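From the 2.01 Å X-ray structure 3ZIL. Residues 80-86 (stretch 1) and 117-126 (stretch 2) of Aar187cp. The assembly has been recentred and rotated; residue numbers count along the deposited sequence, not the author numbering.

Stretch 1, residues 80-86: QKVTSLL
Stretch 2 117-126: TDEVFPKKIA

How are the two backbones arranged? Stretch 1 starts at Gln 80, the N-cap residue (phi/psi -97/95), and from Lys 81 onward is helix, with phi between -58 and -75° and psi between -37 and -50°. The successive i to i+4 backbone bonds are Ser 84 N to Gln 80 O at 3.1 Å, Leu 85 N to Lys 81 O at 3.0 Å and Leu 86 N to Val 82 O at 3.1 Å; Ser 84 OG also donates to Gln 80 O at 2.8 Å. Stretch 2 has no regular helix or strand. Thr 117 (-113/13) has just left a helix, Asp 118 is extended at -120/105, Glu 119 bends at -75/-7, and Val 120 to Pro 122 run extended at -86/123, -131/132 and -63/144. A second bend at Lys 123 (-92/-14) precedes extended Lys 124 (-117/153) and Ile 125 (-108/130). The register sets Lys 81 CA 6.7 Å from Phe 121 CA and Val 82 CA 7.5 Å from Ile 125 CA; residue numbers rise together in the two pairs, one helix step matching four residues of stretch 2. The contact buries 385 Å² in all.

Which charges hold the stretches together? Lys 81 points its CA-to-CB bond toward stretch 2 and, with chi angles m, m, t, t, carries its ammonium to Asp 118, whose chi1 is t and chi2 5°. Lys 81 NZ donates to Asp 118 OD2 at 3.1 Å, a hydrogen bond reinforced by opposite charge into a salt bridge. A water adds a second link to the same residue: it accepts from Lys 81 NZ at 3.0 Å and donates to Asp 118 O at 2.9 Å. The ammonium thus reaches both the carboxylate and, through the water, the backbone of Asp 118.

What does the long aliphatic part of Lys 81 touch on the way? Its methylenes supply apolar surface before the charge is reached, which helps make this residue the most heavily covered, at 103 Å². Lys 81 CB lies 3.5 Å from Pro 122 CD and 3.7 Å from Phe 121 CE1, while Lys 81 CE passes 3.7 Å from Val 120 O. The CA-to-CB bond of Phe 121 points sideways, but chi1 t and chi2 77° bring the end of the ring nearer the helix. There Lys 81 O meets the ring edge near its plane, 3.5 Å from Phe 121 CE1; the slightly positive C-H rim suits a carbonyl oxygen.

Where do purely apolar side chains meet? One turn along from Lys 81, Leu 85 (chi1 t, chi2 p) has its CA-to-CB bond toward stretch 2 and sets its CD2 3.7 Å from Phe 121 CZ, approaching the ring obliquely. The CA-to-CB bond of Val 82 (chi1 t) points sideways, and both methyls make contacts: Val 82 CG1 packs 3.9 Å from Ile 125 CD1, and Val 82 CG2 sits 4.3 Å from Pro 122 CG, on a ring with C-gamma endo pucker. Ile 125, buried and fully extended at chi1 t and chi2 t, has its CA-to-CB bond toward the helix. These contacts remove hydrocarbon surface from water.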

ATOM      1  N   GLN A  80     -18.292  -6.389  17.032  1.00 27.63           N
ATOM      2  CA  GLN A  80     -18.955  -5.361  17.859  1.00 29.39           C
ATOM      3  C   GLN A  80     -18.438  -4.056  17.379  1.00 27.57           C
ATOM      4  O   GLN A  80     -17.378  -3.612  17.808  1.00 28.67           O
ATOM      5  CB  GLN A  80     -18.707  -5.593  19.354  1.00 32.29           C
ATOM      6  CG  GLN A  80     -19.363  -6.916  19.791  1.00 35.41           C
ATOM      7  CD  GLN A  80     -18.916  -7.464  21.131  1.00 40.28           C
ATOM      8  OE1 GLN A  80     -18.153  -6.851  21.886  1.00 48.07           O
ATOM      9  NE2 GLN A  80     -19.396  -8.642  21.437  1.00 48.82           N
ATOM     10  N   LYS A  81     -19.183  -3.437  16.474  1.00 27.06           N
ATOM     11  CA  LYS A  81     -18.594  -2.311  15.724  1.00 25.86           C
ATOM     12  C   LYS A  81     -18.416  -1.052  16.565  1.00 24.47           C
ATOM     13  O   LYS A  81     -17.417  -0.355  16.400  1.00 20.35           O
ATOM     14  CB  LYS A  81     -19.378  -1.995  14.478  1.00 24.91           C
ATOM     15  CG  LYS A  81     -19.445  -3.111  13.449  1.00 25.54           C
ATOM     16  CD  LYS A  81     -18.082  -3.147  12.739  1.00 28.86           C
ATOM     17  CE  LYS A  81     -18.045  -4.249  11.718  1.00 32.41           C
ATOM     18  NZ  LYS A  81     -16.629  -4.615  11.582  1.00 38.08           N
ATOM     19  N   VAL A  82     -19.358  -0.763  17.486  1.00 23.56           N
ATOM     20  CA  VAL A  82     -19.311   0.496  18.190  1.00 23.38           C
ATOM     21  C   VAL A  82     -18.183   0.429  19.234  1.00 21.42           C
ATOM     22  O   VAL A  82     -17.370   1.329  19.325  1.00 24.78           O
ATOM     23  CB  VAL A  82     -20.671   0.937  18.843  1.00 23.51           C
ATOM     24  CG1 VAL A  82     -20.405   2.132  19.769  1.00 21.05           C
ATOM     25  CG2 VAL A  82     -21.698   1.287  17.789  1.00 23.65           C
ATOM     26  N   THR A  83     -18.066  -0.713  19.900  1.00 20.91           N
ATOM     27  CA  THR A  83     -17.018  -0.916  20.884  1.00 20.54           C
ATOM     28  C   THR A  83     -15.654  -0.828  20.190  1.00 19.32           C
ATOM     29  O   THR A  83     -14.726  -0.201  20.704  1.00 20.21           O
ATOM     30  CB  THR A  83     -17.239  -2.251  21.579  1.00 21.35           C
ATOM     31  OG1 THR A  83     -18.448  -2.147  22.351  1.00 25.48           O
ATOM     32  CG2 THR A  83     -16.124  -2.610  22.515  1.00 22.07           C
ATOM     33  N   SER A  84     -15.561  -1.466  19.032  1.00 16.84           N
ATOM     34  CA  SER A  84     -14.303  -1.492  18.212  1.00 18.44           C
ATOM     35  C   SER A  84     -13.819  -0.090  17.773  1.00 16.31           C
ATOM     36  O   SER A  84     -12.615   0.238  17.816  1.00 20.63           O
ATOM     37  CB  SER A  84     -14.613  -2.404  17.023  1.00 16.76           C
ATOM     38  OG  SER A  84     -14.550  -3.733  17.476  1.00 17.36           O
ATOM     39  N   LEU A  85     -14.784   0.742  17.377  1.00 16.58           N
ATOM     40  CA  LEU A  85     -14.549   2.138  17.130  1.00 17.10           C
ATOM     41  C   LEU A  85     -13.994   2.922  18.328  1.00 17.34           C
ATOM     42  O   LEU A  85     -13.022   3.676  18.195  1.00 16.23           O
ATOM     43  CB  LEU A  85     -15.802   2.811  16.627  1.00 17.01           C
ATOM     44  CG  LEU A  85     -15.473   4.222  16.058  1.00 20.08           C
ATOM     45  CD1 LEU A  85     -14.535   4.176  14.836  1.00 17.81           C
ATOM     46  CD2 LEU A  85     -16.762   5.000  15.727  1.00 22.98           C
ATOM     47  N   LEU A  86     -14.643   2.776  19.490  1.00 17.41           N
ATOM     48  CA  LEU A  86     -14.165   3.371  20.706  1.00 17.44           C
ATOM     49  C   LEU A  86     -12.745   2.892  21.015  1.00 16.78           C
ATOM     50  O   LEU A  86     -11.938   3.664  21.500  1.00 18.09           O
ATOM     51  CB  LEU A  86     -15.109   2.969  21.870  1.00 18.96           C
ATOM     52  CG  LEU A  86     -16.581   3.323  21.699  1.00 17.52           C
ATOM     53  CD1 LEU A  86     -17.505   2.862  22.869  1.00 18.74           C
ATOM     54  CD2 LEU A  86     -16.727   4.810  21.401  1.00 18.20           C
ATOM     55  N   THR A 117     -10.850  -4.163   6.817  1.00 19.76           N
ATOM     56  CA  THR A 117     -11.367  -4.671   5.541  1.00 21.44           C
ATOM     57  C   THR A 117     -12.891  -4.876   5.513  1.00 21.91           C
ATOM     58  O   THR A 117     -13.417  -5.452   4.581  1.00 23.50           O
ATOM     59  CB  THR A 117     -10.625  -5.965   5.118  1.00 23.65           C
ATOM     60  OG1 THR A 117     -10.655  -6.906   6.170  1.00 25.43           O
ATOM     61  CG2 THR A 117      -9.148  -5.669   4.807  1.00 21.86           C
ATOM     62  N   ASP A 118     -13.609  -4.349   6.513  1.00 22.01           N
ATOM     63  CA  ASP A 118     -15.044  -4.422   6.505  1.00 22.93           C
ATOM     64  C   ASP A 118     -15.657  -2.992   6.523  1.00 23.81           C
ATOM     65  O   ASP A 118     -15.728  -2.354   7.592  1.00 23.74           O
ATOM     66  CB  ASP A 118     -15.480  -5.234   7.722  1.00 22.80           C
ATOM     67  CG  ASP A 118     -16.981  -5.387   7.807  1.00 25.14           C
ATOM     68  OD1 ASP A 118     -17.770  -4.958   6.886  1.00 29.83           O
ATOM     69  OD2 ASP A 118     -17.383  -5.829   8.855  1.00 24.54           O
ATOM     70  N   GLU A 119     -16.178  -2.554   5.378  1.00 25.34           N
ATOM     71  CA  GLU A 119     -16.732  -1.202   5.213  1.00 25.50           C
ATOM     72  C   GLU A 119     -18.119  -0.990   5.868  1.00 28.35           C
ATOM     73  O   GLU A 119     -18.623   0.118   5.922  1.00 30.25           O
ATOM     74  CB  GLU A 119     -16.798  -0.734   3.726  1.00 25.00           C
ATOM     75  CG  GLU A 119     -15.586  -0.966   2.787  1.00 25.09           C
ATOM     76  CD  GLU A 119     -15.541  -2.400   2.174  1.00 23.08           C
ATOM     77  OE1 GLU A 119     -15.653  -3.372   2.905  1.00 24.04           O
ATOM     78  OE2 GLU A 119     -15.298  -2.591   0.979  1.00 25.61           O
ATOM     79  N   VAL A 120     -18.733  -2.023   6.374  1.00 30.37           N
ATOM     80  CA  VAL A 120     -20.096  -1.832   6.867  1.00 33.08           C
ATOM     81  C   VAL A 120     -20.009  -1.360   8.275  1.00 28.35           C
ATOM     82  O   VAL A 120     -19.314  -1.977   9.096  1.00 33.75           O
ATOM     83  CB  VAL A 120     -20.888  -3.133   6.915  1.00 35.24           C
ATOM     84  CG1 VAL A 120     -21.246  -3.577   5.503  1.00 41.74           C
ATOM     85  CG2 VAL A 120     -20.193  -4.191   7.812  1.00 35.71           C
ATOM     86  N   PHE A 121     -20.602  -0.213   8.536  1.00 25.69           N
ATOM     87  CA  PHE A 121     -20.572   0.341   9.877  1.00 27.72           C
ATOM     88  C   PHE A 121     -22.000   0.751  10.262  1.00 24.94           C
ATOM     89  O   PHE A 121     -22.649   1.410   9.467  1.00 25.34           O
ATOM     90  CB  PHE A 121     -19.583   1.504   9.967  1.00 24.81           C
ATOM     91  CG  PHE A 121     -19.217   1.815  11.377  1.00 24.50           C
ATOM     92  CD1 PHE A 121     -18.315   1.017  12.053  1.00 20.25           C
ATOM     93  CD2 PHE A 121     -19.846   2.862  12.070  1.00 23.11           C
ATOM     94  CE1 PHE A 121     -18.002   1.291  13.394  1.00 19.52           C
ATOM     95  CE2 PHE A 121     -19.578   3.085  13.404  1.00 20.27           C
ATOM     96  CZ  PHE A 121     -18.672   2.296  14.072  1.00 21.02           C
ATOM     97  N   PRO A 122     -22.493   0.367  11.466  1.00 25.16           N
ATOM     98  CA  PRO A 122     -23.883   0.786  11.776  1.00 25.71           C
ATOM     99  C   PRO A 122     -24.068   2.306  11.862  1.00 28.80           C
ATOM    100  O   PRO A 122     -23.186   3.031  12.360  1.00 28.52           O
ATOM    101  CB  PRO A 122     -24.124   0.200  13.191  1.00 26.42           C
ATOM    102  CG  PRO A 122     -22.725   0.052  13.775  1.00 28.28           C
ATOM    103  CD  PRO A 122     -21.884  -0.379  12.594  1.00 26.77           C
ATOM    104  N   LYS A 123     -25.212   2.791  11.407  1.00 34.33           N
ATOM    105  CA  LYS A 123     -25.517   4.218  11.490  1.00 34.09           C
ATOM    106  C   LYS A 123     -26.282   4.585  12.769  1.00 37.59           C
ATOM    107  O   LYS A 123     -26.399   5.771  13.084  1.00 42.79           O
ATOM    108  CB  LYS A 123     -26.359   4.594  10.282  1.00 44.20           C
ATOM    109  CG  LYS A 123     -25.631   5.369   9.197  1.00 53.31           C
ATOM    110  CD  LYS A 123     -26.631   5.899   8.156  1.00 58.72           C
ATOM    111  CE  LYS A 123     -27.354   4.773   7.402  1.00 53.82           C
ATOM    112  NZ  LYS A 123     -28.505   5.320   6.621  1.00 51.75           N
ATOM    113  N   LYS A 124     -26.831   3.600  13.484  1.00 34.82           N
ATOM    114  CA  LYS A 124     -27.485   3.816  14.788  1.00 41.37           C
ATOM    115  C   LYS A 124     -26.783   3.073  15.963  1.00 45.25           C
ATOM    116  O   LYS A 124     -26.159   2.016  15.774  1.00 43.33           O
ATOM    117  CB  LYS A 124     -28.916   3.275  14.728  1.00 45.11           C
ATOM    118  CG  LYS A 124     -29.778   3.754  13.585  1.00 44.58           C
ATOM    119  CD  LYS A 124     -31.232   3.398  13.865  1.00 53.69           C
ATOM    120  CE  LYS A 124     -32.179   4.464  13.327  1.00 56.67           C
ATOM    121  NZ  LYS A 124     -33.616   4.096  13.566  1.00 63.54           N
ATOM    122  N   ILE A 125     -26.906   3.608  17.178  1.00 39.72           N
ATOM    123  CA  ILE A 125     -26.459   2.878  18.369  1.00 36.17           C
ATOM    124  C   ILE A 125     -27.730   2.419  19.137  1.00 41.24           C
ATOM    125  O   ILE A 125     -28.665   3.207  19.300  1.00 43.07           O
ATOM    126  CB  ILE A 125     -25.367   3.667  19.211  1.00 32.32           C
ATOM    127  CG1 ILE A 125     -24.931   2.885  20.451  1.00 31.26           C
ATOM    128  CG2 ILE A 125     -25.799   5.062  19.656  1.00 30.43           C
ATOM    129  CD1 ILE A 125     -23.800   3.530  21.221  1.00 30.45           C
ATOM    130  N   ALA A 126     -27.809   1.135  19.502  1.00 40.70           N
ATOM    131  CA  ALA A 126     -28.805   0.631  20.471  1.00 37.32           C
ATOM    132  C   ALA A 126     -28.512   1.295  21.815  1.00 38.93           C
ATOM    133  O   ALA A 126     -27.418   1.141  22.348  1.00 36.74           O
ATOM    134  CB  ALA A 126     -28.622  -0.872  20.638  1.00 36.19           C
TER
HETATM  135  O   HOH W   1     -14.869  -2.546  10.330  1.00 21.28           O